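Local coordinates for kallikrein-10 (Homo sapiens, PDB 5LPE), which is a secreted, zymogen-like serine peptidase of the trypsin-like kallikrein family that is inhibited by zinc and has a tumour-suppressor role in breast and prostate cancer, at residues Gln36-Thr41 / Leu98-Arg103; Trp51-Asp56 / Glu65-Thr70. All coordinates share one frame; numbering follows the deposited sequence.

Interaction 1. Residues Gln36-Thr41 / Leu98-Arg103; sequences QSWVLT and LLKLAR
The six-membered ring of the Trp38 indole takes Lys100 over one face: Lys100 CB stands 3.9 Å from the ring centroid, 13° off the normal, a CH-pi contact, and CG follows on the same face, offset toward the rim. Leu98 crosses the indole at about a right angle, its CB 3.8 Å from Trp38 CZ3. Trp38 CG lies beside the backbone N, anti to the carbonyl carbon (chi1 -72°), which swings the ring across to the neighbouring strand. An alanine at Trp38 would remove the indole and would probably expose the aliphatic part of Lys100 and loosen the packing against Val230 of helix 224-230. The strands 38-41 and 98-101 run antiparallel in the N-terminal barrel of the chymotrypsin fold, the barrel whose loops carry His44, just after strand 38-41, and Asp95, just before strand 97-101, of the presumed charge relay. Val39 and Leu99 form the hydrogen-bonded pair, Val39 N to Leu99 O at 2.8 Å and in the carbonyl plane, and Leu99 N to Val39 O nearly along the C=O axis. Leu101 N gives a third, nearly straight bond to Ser37 O, from above the carbonyl plane. Beside Trp38, on the same face of the sheet, Leu40 CD1 meets Leu98 CD2 at 3.4 Å. On the other face, inside the barrel, Val39 CG2 touches Leu101 CD2 at 3.8 Å, and Val19 packs on Val39.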
# COMPACT_ATOMS: atom_id res chain seq x y z
N GLN A 36 -15.13 2.93 -4.36
CA GLN A 36 -15.17 3.41 -5.74
C GLN A 36 -14.69 4.86 -5.85
O GLN A 36 -14.26 5.28 -6.93
CB GLN A 36 -16.58 3.27 -6.30
CG GLN A 36 -17.65 3.94 -5.44
CD GLN A 36 -19.02 3.86 -6.06
OE1 GLN A 36 -19.30 2.98 -6.87
NE2 GLN A 36 -19.89 4.78 -5.69
N SER A 37 -14.84 5.65 -4.79
CA SER A 37 -14.35 7.03 -4.78
C SER A 37 -13.09 7.26 -3.94
O SER A 37 -12.66 8.41 -3.83
CB SER A 37 -15.46 7.98 -4.32
OG SER A 37 -16.28 8.29 -5.43
N TRP A 38 -12.51 6.23 -3.31
CA TRP A 38 -11.47 6.45 -2.32
C TRP A 38 -10.26 5.56 -2.53
O TRP A 38 -10.39 4.35 -2.76
CB TRP A 38 -11.99 6.22 -0.92
CG TRP A 38 -12.90 7.27 -0.45
CD1 TRP A 38 -14.25 7.26 -0.54
CD2 TRP A 38 -12.53 8.50 0.19
NE1 TRP A 38 -14.76 8.41 0.03
CE2 TRP A 38 -13.72 9.19 0.47
CE3 TRP A 38 -11.31 9.07 0.56
CZ2 TRP A 38 -13.73 10.42 1.10
CZ3 TRP A 38 -11.32 10.30 1.18
CH2 TRP A 38 -12.51 10.96 1.45
N VAL A 39 -9.08 6.17 -2.41
CA VAL A 39 -7.81 5.47 -2.52
C VAL A 39 -7.03 5.73 -1.24
O VAL A 39 -7.10 6.83 -0.68
CB VAL A 39 -7.00 5.92 -3.75
CG1 VAL A 39 -5.64 5.23 -3.79
CG2 VAL A 39 -7.77 5.63 -5.01
N LEU A 40 -6.34 4.71 -0.74
CA LEU A 40 -5.55 4.84 0.46
C LEU A 40 -4.09 4.62 0.14
O LEU A 40 -3.74 3.71 -0.61
CB LEU A 40 -5.99 3.87 1.55
CG LEU A 40 -5.21 4.00 2.87
CD1 LEU A 40 -6.00 4.62 3.98
CD2 LEU A 40 -4.83 2.63 3.30
N THR A 41 -3.25 5.45 0.74
CA THR A 41 -1.82 5.43 0.50
C THR A 41 -1.12 6.01 1.73
O THR A 41 -1.76 6.45 2.69
CB THR A 41 -1.48 6.21 -0.77
OG1 THR A 41 -0.07 6.16 -1.01
CG2 THR A 41 -1.93 7.65 -0.66
N LEU A 98 -5.95 9.29 2.85
CA LEU A 98 -7.07 8.88 2.03
C LEU A 98 -7.23 9.91 0.91
O LEU A 98 -7.34 11.11 1.18
CB LEU A 98 -8.34 8.71 2.86
CG LEU A 98 -8.31 7.33 3.54
CD1 LEU A 98 -9.23 7.23 4.74
CD2 LEU A 98 -8.63 6.24 2.53
N LEU A 99 -7.18 9.43 -0.32
CA LEU A 99 -7.36 10.25 -1.51
C LEU A 99 -8.77 10.06 -2.04
O LEU A 99 -9.19 8.93 -2.31
CB LEU A 99 -6.33 9.89 -2.58
CG LEU A 99 -4.91 10.31 -2.23
CD1 LEU A 99 -4.09 10.53 -3.48
CD2 LEU A 99 -4.89 11.57 -1.38
N LYS A 100 -9.51 11.15 -2.20
CA LYS A 100 -10.83 11.06 -2.80
C LYS A 100 -10.73 11.28 -4.30
O LYS A 100 -10.12 12.24 -4.76
CB LYS A 100 -11.79 12.06 -2.17
CG LYS A 100 -13.23 11.74 -2.53
CD LYS A 100 -14.04 12.99 -2.69
CE LYS A 100 -15.48 12.75 -2.31
NZ LYS A 100 -15.97 11.49 -2.89
N LEU A 101 -11.34 10.38 -5.07
CA LEU A 101 -11.37 10.54 -6.53
C LEU A 101 -12.44 11.55 -6.96
O LEU A 101 -13.55 11.57 -6.42
CB LEU A 101 -11.60 9.19 -7.22
CG LEU A 101 -10.60 8.07 -6.91
CD1 LEU A 101 -10.78 6.88 -7.86
CD2 LEU A 101 -9.17 8.59 -6.95
N ALA A 102 -12.08 12.39 -7.92
CA ALA A 102 -13.01 13.39 -8.43
C ALA A 102 -14.32 12.74 -8.83
O ALA A 102 -15.39 13.11 -8.33
CB ALA A 102 -12.38 14.14 -9.61
N ARG A 103 -14.24 11.73 -9.67
CA ARG A 103 -15.39 10.96 -10.12
C ARG A 103 -15.23 9.50 -9.70
O ARG A 103 -14.11 8.97 -9.69
CB ARG A 103 -15.54 11.06 -11.64
CG ARG A 103 -15.61 12.49 -12.17
CD ARG A 103 -15.78 12.54 -13.69
NE ARG A 103 -14.53 12.40 -14.44
CZ ARG A 103 -14.24 11.37 -15.23
NH1 ARG A 103 -15.11 10.37 -15.38
NH2 ARG A 103 -13.09 11.33 -15.88

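Interaction 2. Residues Trp51-Asp56 / Glu65-Thr70; sequences WARVGD and EQLRRT
Backbone hydrogen bonds join strands 51-54 and 66-70, the two arms of a beta hairpin in the N-terminal barrel. Ala52 and Arg68 form a hydrogen-bonded pair: Ala52 N reaches Arg68 O at 2.8 Å from above the carbonyl plane, whereas Arg68 N meets Ala52 O in plane. Val54 N adds a straight bond (175°) to Gln66 O, nearly along the C=O axis. Apolar contact on the face bearing Trp51, Arg53 and Leu67 centres on Leu67 CD2, which sits in plane at the edge of the indole, 3.8 Å from Trp51 CZ3, and also against Arg53 CG. Trp51 and Leu67 lie side by side, pointing the same way. Trp51 CG takes the crowded position between backbone N and carbonyl carbon (chi1 57°); CB touches Arg69 CG, while the ring stacks with Phe22 and NE1 bonds to Gly24 O. On the other face Val54 CG2 lies 3.7 Å from Gln66 CB. Among polar side chains, Arg68 bends back at chi2 so that NH1 bonds to Leu67 O at 3.0 Å, with NH2 on Pro104 O. Carbonyl oxygens thus receive this guanidinium, without a carboxylate in either bond, so its positive charge is probably stabilised by backbone carbonyl dipoles rather than by an opposite charge.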
# COMPACT_ATOMS: atom_id res chain seq x y z
N TRP A 51 -2.96 12.58 -8.92
CA TRP A 51 -4.01 11.99 -9.73
C TRP A 51 -3.73 10.50 -9.89
O TRP A 51 -2.58 10.06 -9.91
CB TRP A 51 -4.15 12.69 -11.09
CG TRP A 51 -2.92 12.75 -11.94
CD1 TRP A 51 -1.90 13.66 -11.86
CD2 TRP A 51 -2.59 11.88 -13.05
NE1 TRP A 51 -0.95 13.39 -12.83
CE2 TRP A 51 -1.36 12.31 -13.57
CE3 TRP A 51 -3.22 10.77 -13.63
CZ2 TRP A 51 -0.73 11.67 -14.65
CZ3 TRP A 51 -2.59 10.14 -14.71
CH2 TRP A 51 -1.36 10.60 -15.20
N ALA A 52 -4.81 9.73 -10.02
CA ALA A 52 -4.79 8.28 -9.81
C ALA A 52 -5.17 7.55 -11.08
O ALA A 52 -6.27 7.74 -11.62
CB ALA A 52 -5.76 7.90 -8.69
N ARG A 53 -4.26 6.68 -11.55
CA ARG A 53 -4.56 5.73 -12.61
C ARG A 53 -4.93 4.40 -11.97
O ARG A 53 -4.12 3.81 -11.25
CB ARG A 53 -3.37 5.54 -13.55
CG ARG A 53 -3.78 4.91 -14.88
CD ARG A 53 -2.62 4.67 -15.84
NE ARG A 53 -2.47 3.25 -16.12
CZ ARG A 53 -1.57 2.46 -15.53
NH1 ARG A 53 -1.50 1.17 -15.85
NH2 ARG A 53 -0.72 2.97 -14.64
N VAL A 54 -6.15 3.93 -12.22
CA VAL A 54 -6.65 2.74 -11.54
C VAL A 54 -6.78 1.59 -12.53
O VAL A 54 -6.98 1.79 -13.73
CB VAL A 54 -8.00 3.01 -10.83
CG1 VAL A 54 -7.83 4.08 -9.78
CG2 VAL A 54 -9.06 3.41 -11.83
N GLY A 55 -6.63 0.37 -12.02
CA GLY A 55 -6.92 -0.82 -12.81
C GLY A 55 -5.80 -1.52 -13.56
O GLY A 55 -4.93 -0.89 -14.19
N ASP A 56 -5.90 -2.84 -13.58
CA ASP A 56 -4.88 -3.72 -14.15
C ASP A 56 -5.53 -4.88 -14.89
O ASP A 56 -6.12 -4.69 -15.96
CB ASP A 56 -3.97 -4.26 -13.04
CG ASP A 56 -3.15 -5.46 -13.49
OD1 ASP A 56 -2.11 -5.26 -14.15
OD2 ASP A 56 -3.56 -6.60 -13.18
N GLU A 65 -6.70 2.29 -18.05
CA GLU A 65 -8.07 1.89 -18.09
C GLU A 65 -8.92 3.03 -17.61
O GLU A 65 -9.68 3.59 -18.39
CB GLU A 65 -8.27 0.68 -17.23
CG GLU A 65 -7.91 -0.60 -17.92
CD GLU A 65 -9.08 -1.52 -18.16
OE1 GLU A 65 -10.10 -1.37 -17.49
OE2 GLU A 65 -8.97 -2.41 -19.01
N GLN A 66 -8.73 3.47 -16.38
CA GLN A 66 -9.52 4.57 -15.88
C GLN A 66 -8.68 5.56 -15.16
O GLN A 66 -8.01 5.22 -14.22
CB GLN A 66 -10.67 4.07 -15.04
CG GLN A 66 -11.55 3.13 -15.81
CD GLN A 66 -12.55 2.33 -15.00
OE1 GLN A 66 -13.10 2.80 -14.03
NE2 GLN A 66 -12.81 1.12 -15.44
N LEU A 67 -8.75 6.79 -15.61
CA LEU A 67 -7.99 7.85 -15.02
C LEU A 67 -8.87 8.68 -14.18
O LEU A 67 -9.97 8.99 -14.52
CB LEU A 67 -7.41 8.74 -16.10
CG LEU A 67 -6.22 8.19 -16.85
CD1 LEU A 67 -5.57 9.24 -17.72
CD2 LEU A 67 -5.24 7.67 -15.85
N ARG A 68 -8.36 9.06 -13.04
CA ARG A 68 -9.13 9.96 -12.19
C ARG A 68 -8.14 10.90 -11.52
O ARG A 68 -6.93 10.72 -11.59
CB ARG A 68 -9.95 9.24 -11.11
CG ARG A 68 -11.02 8.31 -11.63
CD ARG A 68 -12.14 9.05 -12.32
NE ARG A 68 -13.27 8.15 -12.49
CZ ARG A 68 -13.40 7.31 -13.51
NH1 ARG A 68 -12.46 7.26 -14.45
NH2 ARG A 68 -14.45 6.51 -13.59
N ARG A 69 -8.67 11.93 -10.89
CA ARG A 69 -7.86 12.81 -10.08
C ARG A 69 -8.46 12.93 -8.71
O ARG A 69 -9.63 12.61 -8.49
CB ARG A 69 -7.75 14.18 -10.67
CG ARG A 69 -7.07 14.09 -11.91
CD ARG A 69 -7.15 15.36 -12.53
NE ARG A 69 -8.04 15.27 -13.65
CZ ARG A 69 -7.91 16.08 -14.68
NH1 ARG A 69 -8.71 15.95 -15.73
NH2 ARG A 69 -6.86 16.89 -14.69
N THR A 70 -7.65 13.43 -7.81
CA THR A 70 -8.05 13.49 -6.42
C THR A 70 -8.48 14.91 -6.08
O THR A 70 -8.05 15.89 -6.70
CB THR A 70 -6.92 12.98 -5.51
OG1 THR A 70 -5.77 13.79 -5.68
CG2 THR A 70 -6.55 11.57 -5.93

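Both contacts are antiparallel strand pairings in one barrel. The centres of interactions 1 and 2 lie about 10 Å apart, and the two contacts meet where strands 97-101 and 66-75 run side by side. Interaction 2 is nested in the chain loop that interaction 1 closes. Interaction 1 is the more buried, largely leucine, valine and tryptophan, with Thr41 at its end about 6 Å from Ser187, side chain to side chain. Interaction 2 is partly buried, away from the annotated sites, and richer in arginine and other polar residues. The two are joined by a probable hydrogen bond from Ala102 N to Arg69 O (2.5 Å), by a weak one between Arg68 NE and Arg103 O, and by Leu99 packing on Thr70.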